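Local coordinates for protein Pcdhgb2 (Mus musculus, PDB 5SZR), which probably mediates calcium-dependent cell adhesion in neuronal connections of the brain and is represented here by its extracellular cadherin domains 3 to 6, at residues L25-T30 and L80-K85; E153-K158 and R171-E176; P377-L382 and A401-L406. All coordinates share one frame; numbering follows the deposited sequence.

Interaction 1 of 3, residues L25-T30 and L80-K85; sequences LQVTAT and LNVEAK. With MAN (alpha-D-mannopyranose), chain S.
A29 and A84 meet methyl to methyl, CB to CB at 3.8 Å, each CB directed at the other segment. Two residues earlier in both segments, V27 and V82 repeat the meeting with branched side chains: CG2 of V27 faces CG1 of V82 at 4.3 Å, a looser fit. With CG1 anti to the backbone N (chi1 174°), both methyls of V82 face V27 CG2, CG1 being marginally the nearer. The size difference follows the backbones, whose CA atoms are 8.5 Å apart at the valine pair and 6.7 Å at the alanine pair. No hydrogen bond crosses between them. This is the interior of a cadherin domain, a β-sandwich: residues 25-30 begin in strand 23-26 of one sheet and run on beyond its end, whereas 80-85 lie on strand 77-85 of the other, and F5 and Y42 pack in around the same small side chains. On the outward flank, the mannose near 25-26 belongs to an O-linked glycan on S23. Its O3 lies 2.9 Å from the backbone N of Q26 and 3.3 Å from Q26 CB, while the extended Q26 side chain carries its NE2 to the carbonyl oxygen of T61.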
# COMPACT_ATOMS: atom_id res chain seq x y z
N LEU A 25 4.85 4.77 -72.81
CA LEU A 25 4.20 4.67 -74.11
C LEU A 25 5.17 5.18 -75.16
O LEU A 25 6.00 6.05 -74.89
CB LEU A 25 2.90 5.49 -74.16
CG LEU A 25 2.08 5.36 -75.45
CD1 LEU A 25 1.45 3.97 -75.55
CD2 LEU A 25 1.01 6.44 -75.55
N GLN A 26 5.07 4.61 -76.36
CA GLN A 26 5.75 5.14 -77.53
C GLN A 26 4.71 5.65 -78.51
O GLN A 26 3.76 4.92 -78.84
CB GLN A 26 6.63 4.08 -78.20
CG GLN A 26 7.35 4.59 -79.44
CD GLN A 26 8.21 3.54 -80.10
OE1 GLN A 26 8.24 2.38 -79.68
NE2 GLN A 26 8.92 3.94 -81.15
N VAL A 27 4.86 6.89 -78.95
CA VAL A 27 4.01 7.48 -79.97
C VAL A 27 4.84 7.70 -81.23
O VAL A 27 6.00 8.11 -81.15
CB VAL A 27 3.37 8.80 -79.49
CG1 VAL A 27 2.28 8.51 -78.47
CG2 VAL A 27 4.42 9.72 -78.90
N THR A 28 4.25 7.39 -82.38
CA THR A 28 4.93 7.55 -83.66
C THR A 28 4.01 8.23 -84.66
O THR A 28 2.81 7.96 -84.69
CB THR A 28 5.39 6.19 -84.23
OG1 THR A 28 4.31 5.25 -84.18
CG2 THR A 28 6.57 5.64 -83.44
N ALA A 29 4.59 9.14 -85.45
CA ALA A 29 3.90 9.79 -86.56
C ALA A 29 4.44 9.25 -87.88
O ALA A 29 5.53 8.69 -87.95
CB ALA A 29 4.07 11.31 -86.49
N THR A 30 3.65 9.44 -88.94
CA THR A 30 3.92 8.81 -90.23
C THR A 30 4.07 9.86 -91.32
O THR A 30 3.17 10.69 -91.52
CB THR A 30 2.81 7.84 -90.61
OG1 THR A 30 2.68 6.83 -89.60
CG2 THR A 30 3.13 7.17 -91.94
N LEU A 80 0.50 15.15 -71.21
CA LEU A 80 1.68 15.20 -72.07
C LEU A 80 1.25 15.54 -73.49
O LEU A 80 0.47 14.80 -74.10
CB LEU A 80 2.43 13.87 -72.04
CG LEU A 80 3.36 13.56 -70.86
CD1 LEU A 80 2.60 13.39 -69.56
CD2 LEU A 80 4.21 12.32 -71.15
N ASN A 81 1.74 16.66 -74.00
CA ASN A 81 1.53 17.05 -75.39
C ASN A 81 2.84 16.86 -76.14
O ASN A 81 3.87 17.41 -75.73
CB ASN A 81 1.05 18.50 -75.48
CG ASN A 81 -0.18 18.76 -74.64
OD1 ASN A 81 -1.16 18.02 -74.69
ND2 ASN A 81 -0.13 19.82 -73.84
N VAL A 82 2.80 16.08 -77.22
CA VAL A 82 3.98 15.77 -78.01
C VAL A 82 3.81 16.38 -79.40
O VAL A 82 2.73 16.30 -80.00
CB VAL A 82 4.22 14.25 -78.10
CG1 VAL A 82 5.36 13.94 -79.05
CG2 VAL A 82 4.52 13.68 -76.72
N GLU A 83 4.88 16.99 -79.90
CA GLU A 83 4.90 17.61 -81.21
C GLU A 83 5.86 16.83 -82.10
O GLU A 83 7.04 16.66 -81.75
CB GLU A 83 5.32 19.07 -81.11
CG GLU A 83 5.36 19.79 -82.45
CD GLU A 83 6.27 21.00 -82.42
OE1 GLU A 83 7.25 20.99 -81.65
OE2 GLU A 83 5.99 21.97 -83.16
N ALA A 84 5.37 16.37 -83.25
CA ALA A 84 6.18 15.64 -84.22
C ALA A 84 6.51 16.56 -85.39
O ALA A 84 5.61 17.13 -86.01
CB ALA A 84 5.45 14.40 -84.72
N LYS A 85 7.80 16.69 -85.69
CA LYS A 85 8.29 17.58 -86.75
C LYS A 85 9.14 16.79 -87.73
O LYS A 85 10.18 16.24 -87.36
CB LYS A 85 9.09 18.74 -86.16
CG LYS A 85 8.41 20.09 -86.27
C1 MAN S . 7.73 -0.07 -73.04
C2 MAN S . 7.60 0.73 -74.34
C3 MAN S . 6.18 1.32 -74.46
C4 MAN S . 5.10 0.24 -74.23
C5 MAN S . 5.34 -0.43 -72.87
C6 MAN S . 4.36 -1.55 -72.57
O2 MAN S . 7.78 -0.11 -75.49
O3 MAN S . 5.97 1.97 -75.71
O4 MAN S . 3.81 0.84 -74.24
O5 MAN S . 6.68 -1.00 -72.85
O6 MAN S . 3.04 -1.05 -72.80

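Interaction 2 of 3, residues E153-K158 and R171-E176; sequences EGFVLK and RTLDRE. With CA (calcium ion), chain M; CA (calcium ion), chain N.
OE1 of E176 bridges two calcium ions: it binds the ion in chain M at 2.3 Å and reaches the ion in chain N by a longer bond. OE2 of the same carboxylate binds the chain N ion at 2.4 Å, so this second calcium is held by both oxygens. D174 adds OD1 to the chain M ion at 2.3 Å, beside two waters. R175 steadies E176 through a salt bridge from NH2 to OE2, 3.1 Å long; it arrives on the anti side of OE2, 30° out of the carboxylate plane. Residues 174-176 form the Asp-Arg-Glu motif of cadherin repeats, which binds calcium at the junction with the next domain. E121, D207, D210, D243 and the carbonyl of V208 contribute to the two sites. Nearer the body of the domain, the loop that carries this motif lies against the start of strand 155-159. The guanidinium of R171 lies with one face over the 153-154 peptide: G154 N sits above its centre, 3.6 Å from CZ, and E153 C lies toward the rim, 3.5 Å from NH1. The bend at chi3 (-58°) folds the group back to this position, and NH1 is also bonded to the carbonyl oxygen of N152. A CB on G154 would collide with CB of R171, and the backbone there, with positive phi, itself suits glycine. Beyond it, L173 CD2 approaches F155 CE1 obliquely at 4.3 Å, while Y181 meets the F155 ring edge-to-face.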
# COMPACT_ATOMS: atom_id res chain seq x y z
N GLU A 153 -7.22 -4.14 -19.70
CA GLU A 153 -6.94 -3.53 -18.41
C GLU A 153 -8.01 -2.53 -18.00
O GLU A 153 -7.80 -1.78 -17.03
CB GLU A 153 -5.56 -2.86 -18.44
CG GLU A 153 -4.42 -3.84 -18.64
CD GLU A 153 -3.06 -3.24 -18.33
OE1 GLU A 153 -2.81 -2.09 -18.74
OE2 GLU A 153 -2.25 -3.91 -17.66
N GLY A 154 -9.14 -2.50 -18.69
CA GLY A 154 -10.23 -1.63 -18.34
C GLY A 154 -10.32 -0.33 -19.11
O GLY A 154 -10.74 0.68 -18.53
N PHE A 155 -9.94 -0.32 -20.39
CA PHE A 155 -10.01 0.89 -21.20
C PHE A 155 -10.60 0.53 -22.55
O PHE A 155 -10.19 -0.45 -23.18
CB PHE A 155 -8.62 1.52 -21.36
CG PHE A 155 -7.90 1.73 -20.06
CD1 PHE A 155 -8.37 2.65 -19.14
CD2 PHE A 155 -6.77 1.00 -19.75
CE1 PHE A 155 -7.71 2.85 -17.94
CE2 PHE A 155 -6.11 1.19 -18.54
CZ PHE A 155 -6.58 2.12 -17.64
N VAL A 156 -11.57 1.33 -23.00
CA VAL A 156 -12.36 1.04 -24.19
C VAL A 156 -12.34 2.27 -25.10
O VAL A 156 -12.36 3.41 -24.61
CB VAL A 156 -13.80 0.64 -23.83
CG1 VAL A 156 -14.65 0.44 -25.08
CG2 VAL A 156 -13.79 -0.63 -23.00
N LEU A 157 -12.31 2.03 -26.41
CA LEU A 157 -12.38 3.09 -27.41
C LEU A 157 -13.82 3.30 -27.84
O LEU A 157 -14.48 2.36 -28.30
CB LEU A 157 -11.52 2.76 -28.63
CG LEU A 157 -10.04 3.10 -28.59
CD1 LEU A 157 -9.46 2.97 -29.99
CD2 LEU A 157 -9.81 4.50 -28.03
N LYS A 158 -14.32 4.52 -27.69
CA LYS A 158 -15.64 4.90 -28.17
C LYS A 158 -15.48 5.77 -29.41
O LYS A 158 -14.71 6.73 -29.40
CB LYS A 158 -16.43 5.64 -27.09
CG LYS A 158 -16.52 4.91 -25.76
CD LYS A 158 -17.42 3.68 -25.83
CE LYS A 158 -17.68 3.13 -24.43
NZ LYS A 158 -18.56 1.93 -24.44
N ARG A 171 -14.08 0.30 -16.09
CA ARG A 171 -13.73 -0.49 -14.92
C ARG A 171 -13.30 0.46 -13.82
O ARG A 171 -12.64 1.47 -14.09
CB ARG A 171 -12.60 -1.48 -15.25
CG ARG A 171 -12.21 -2.42 -14.13
CD ARG A 171 -11.07 -3.34 -14.57
NE ARG A 171 -11.42 -4.12 -15.75
CZ ARG A 171 -10.59 -4.93 -16.39
NH1 ARG A 171 -9.34 -5.07 -15.97
NH2 ARG A 171 -11.00 -5.61 -17.46
N THR A 172 -13.71 0.17 -12.58
CA THR A 172 -13.28 0.98 -11.45
C THR A 172 -11.78 0.83 -11.24
O THR A 172 -11.23 -0.28 -11.31
CB THR A 172 -14.02 0.56 -10.18
OG1 THR A 172 -14.06 -0.86 -10.10
CG2 THR A 172 -15.45 1.10 -10.18
N LEU A 173 -11.12 1.95 -10.97
CA LEU A 173 -9.68 1.96 -10.79
C LEU A 173 -9.33 1.81 -9.32
O LEU A 173 -10.18 1.92 -8.43
CB LEU A 173 -9.09 3.24 -11.37
CG LEU A 173 -9.39 3.42 -12.87
CD1 LEU A 173 -9.23 4.87 -13.29
CD2 LEU A 173 -8.50 2.52 -13.70
N ASP A 174 -8.04 1.54 -9.06
CA ASP A 174 -7.57 1.38 -7.68
C ASP A 174 -6.06 1.60 -7.70
O ASP A 174 -5.31 0.72 -8.14
CB ASP A 174 -7.93 0.01 -7.13
CG ASP A 174 -7.45 -0.19 -5.70
OD1 ASP A 174 -7.07 0.80 -5.05
OD2 ASP A 174 -7.45 -1.34 -5.23
N ARG A 175 -5.63 2.76 -7.20
CA ARG A 175 -4.20 3.08 -7.17
C ARG A 175 -3.43 2.07 -6.33
O ARG A 175 -2.30 1.70 -6.68
CB ARG A 175 -3.98 4.49 -6.63
CG ARG A 175 -2.55 4.97 -6.79
CD ARG A 175 -2.22 6.08 -5.81
NE ARG A 175 -2.15 5.58 -4.44
CZ ARG A 175 -1.07 5.02 -3.90
NH1 ARG A 175 0.04 4.90 -4.62
NH2 ARG A 175 -1.09 4.60 -2.64
N GLU A 176 -4.03 1.61 -5.23
CA GLU A 176 -3.33 0.68 -4.35
C GLU A 176 -3.05 -0.66 -5.02
O GLU A 176 -2.15 -1.38 -4.58
CB GLU A 176 -4.14 0.49 -3.06
CG GLU A 176 -3.99 1.62 -2.05
CD GLU A 176 -4.71 2.90 -2.45
OE1 GLU A 176 -5.85 2.82 -2.95
OE2 GLU A 176 -4.13 4.00 -2.26
CA CA M . -7.97 2.61 -3.86
CA CA N . -6.04 5.50 -2.01
O HOH W 1 -9.83 1.73 -5.08
O HOH W 2 -8.36 0.92 -2.04

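Interaction 3 of 3, residues P377-L382 and A401-L406. With MAN (alpha-D-mannopyranose), chain B.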
# COMPACT_ATOMS: atom_id res chain seq x y z
N PRO A 377 14.69 -26.50 71.27
CA PRO A 377 14.15 -26.91 69.97
C PRO A 377 13.45 -28.25 70.07
O PRO A 377 13.98 -29.21 70.64
CB PRO A 377 15.38 -26.97 69.06
CG PRO A 377 16.44 -26.17 69.78
CD PRO A 377 16.16 -26.37 71.23
N GLY A 378 12.25 -28.33 69.50
CA GLY A 378 11.47 -29.54 69.49
C GLY A 378 10.43 -29.63 70.59
O GLY A 378 9.53 -30.47 70.50
N LEU A 379 10.55 -28.81 71.63
CA LEU A 379 9.49 -28.75 72.63
C LEU A 379 8.21 -28.19 72.03
O LEU A 379 7.12 -28.72 72.27
CB LEU A 379 9.94 -27.91 73.82
CG LEU A 379 8.91 -27.82 74.95
CD1 LEU A 379 8.64 -29.21 75.50
CD2 LEU A 379 9.39 -26.88 76.04
N PHE A 380 8.33 -27.11 71.26
CA PHE A 380 7.20 -26.49 70.58
C PHE A 380 7.37 -26.64 69.08
O PHE A 380 8.48 -26.61 68.55
CB PHE A 380 7.08 -25.00 70.93
CG PHE A 380 6.78 -24.74 72.37
CD1 PHE A 380 5.50 -24.89 72.87
CD2 PHE A 380 7.78 -24.32 73.24
CE1 PHE A 380 5.22 -24.64 74.20
CE2 PHE A 380 7.51 -24.07 74.57
CZ PHE A 380 6.22 -24.23 75.05
N SER A 381 6.24 -26.81 68.39
CA SER A 381 6.20 -26.80 66.94
C SER A 381 5.46 -25.56 66.45
O SER A 381 4.63 -24.99 67.16
CB SER A 381 5.50 -28.06 66.41
OG SER A 381 4.11 -28.01 66.65
N LEU A 382 5.78 -25.15 65.22
CA LEU A 382 5.22 -23.95 64.62
C LEU A 382 4.71 -24.29 63.23
O LEU A 382 5.50 -24.64 62.35
CB LEU A 382 6.26 -22.83 64.57
CG LEU A 382 5.81 -21.53 63.90
CD1 LEU A 382 4.61 -20.94 64.63
CD2 LEU A 382 6.95 -20.53 63.84
N ALA A 401 10.95 -24.06 83.10
CA ALA A 401 9.58 -23.55 83.15
C ALA A 401 9.39 -22.38 82.18
O ALA A 401 8.34 -22.28 81.53
CB ALA A 401 9.23 -23.13 84.58
N ARG A 402 10.38 -21.50 82.08
CA ARG A 402 10.32 -20.37 81.17
C ARG A 402 10.91 -20.76 79.82
O ARG A 402 12.04 -21.27 79.75
CB ARG A 402 11.09 -19.17 81.73
CG ARG A 402 10.51 -18.57 83.00
CD ARG A 402 11.16 -17.22 83.28
NE ARG A 402 11.10 -16.36 82.10
CZ ARG A 402 10.33 -15.28 82.00
NH1 ARG A 402 9.56 -14.91 83.01
NH2 ARG A 402 10.34 -14.56 80.88
N GLN A 403 10.15 -20.52 78.75
CA GLN A 403 10.58 -20.83 77.40
C GLN A 403 10.44 -19.59 76.52
O GLN A 403 9.60 -18.72 76.79
CB GLN A 403 9.77 -21.98 76.80
CG GLN A 403 9.97 -23.30 77.53
CD GLN A 403 11.30 -23.95 77.19
OE1 GLN A 403 11.88 -23.67 76.14
NE2 GLN A 403 11.78 -24.81 78.08
N ARG A 404 11.25 -19.52 75.48
CA ARG A 404 11.26 -18.36 74.60
C ARG A 404 11.42 -18.79 73.16
O ARG A 404 12.34 -19.56 72.84
CB ARG A 404 12.38 -17.39 74.99
CG ARG A 404 12.60 -16.26 74.00
CD ARG A 404 13.78 -15.42 74.43
NE ARG A 404 14.04 -14.31 73.51
CZ ARG A 404 14.68 -14.44 72.35
NH1 ARG A 404 14.87 -13.38 71.58
NH2 ARG A 404 15.12 -15.63 71.96
N LEU A 405 10.54 -18.30 72.29
CA LEU A 405 10.58 -18.54 70.85
C LEU A 405 10.68 -17.21 70.12
O LEU A 405 9.92 -16.27 70.43
CB LEU A 405 9.34 -19.29 70.37
CG LEU A 405 9.06 -20.76 70.67
CD1 LEU A 405 7.80 -21.17 69.93
CD2 LEU A 405 10.22 -21.64 70.27
N LEU A 406 11.58 -17.12 69.14
CA LEU A 406 11.66 -15.99 68.23
C LEU A 406 11.18 -16.47 66.87
O LEU A 406 11.86 -17.26 66.20
CB LEU A 406 13.08 -15.43 68.15
CG LEU A 406 13.29 -14.33 67.09
CD1 LEU A 406 12.34 -13.17 67.32
CD2 LEU A 406 14.73 -13.85 67.08
C1 MAN B . 11.35 -10.41 70.47
C2 MAN B . 12.44 -10.11 69.44
C3 MAN B . 13.80 -10.44 70.04
C4 MAN B . 14.02 -9.70 71.37
C5 MAN B . 12.88 -9.99 72.36
C6 MAN B . 12.94 -9.10 73.59
O2 MAN B . 12.47 -8.71 69.13
O3 MAN B . 14.88 -10.17 69.14
O4 MAN B . 15.25 -10.10 71.95
O5 MAN B . 11.57 -9.77 71.72
O6 MAN B . 11.91 -9.49 74.50
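L379 and Q403 make the closest part of this contact, their side chains crossing at about a right angle: CD2 of L379 rests against the amide carbon CD of Q403 at 3.7 Å and against NE2 at 3.8 Å. The aliphatic part of Q403 meets F380 from the ring's edge, with CB 3.8 Å from CE2, and the ring and amide planes stand 59° apart. The same packed core takes in L405, whose CD1 lies 4.0 Å from F380 CB. Q403 presents both regions because its chain bends at chi2 (-76°), which leaves CB and CG for the phenyl edge and swings the amide toward the leucine. The polar ends are satisfied beside the apolar contact: OE1 is hydrogen-bonded to S375 OG and NE2 to the carbonyl oxygen of S400. F380 and Q403 belong to the two facing sheets of a cadherin β-sandwich, strand 380-382 in one and strand 402-410 in the other, and their side chains fill the space between. An alanine in place of Q403 would probably open a gap beside L379 CD2 and leave S375 OG and the S400 carbonyl without their amide partners. Packing slackens at the partly exposed L382, which directs its CB at the other strand without reaching it. R404 points its CB away from 377-382 and extends on the other face of its sheet toward a mannose, where NH1 makes a weak 3.3 Å hydrogen bond to O4. L406 CD1 touches C2 of that sugar, which is also hydrogen-bonded to D333 OD2.

The three contacts occur in series along an elongated chain, each in a different cadherin repeat. Interactions 1 and 3 lie on opposite sides of the chain's centre, with their own centres 157 Å apart; interaction 2 is 67 Å from the first and 94 Å from the third, between centres. None touches another: the nearest atoms are about 43 Å apart for interactions 1 and 2 and about 70 Å for 2 and 3. Interactions 1 and 3 both join facing sheets and both have a mannose nearby, yet lie away from the calcium sites. Interaction 2 alone includes calcium ligands, placing it at a junction between domains.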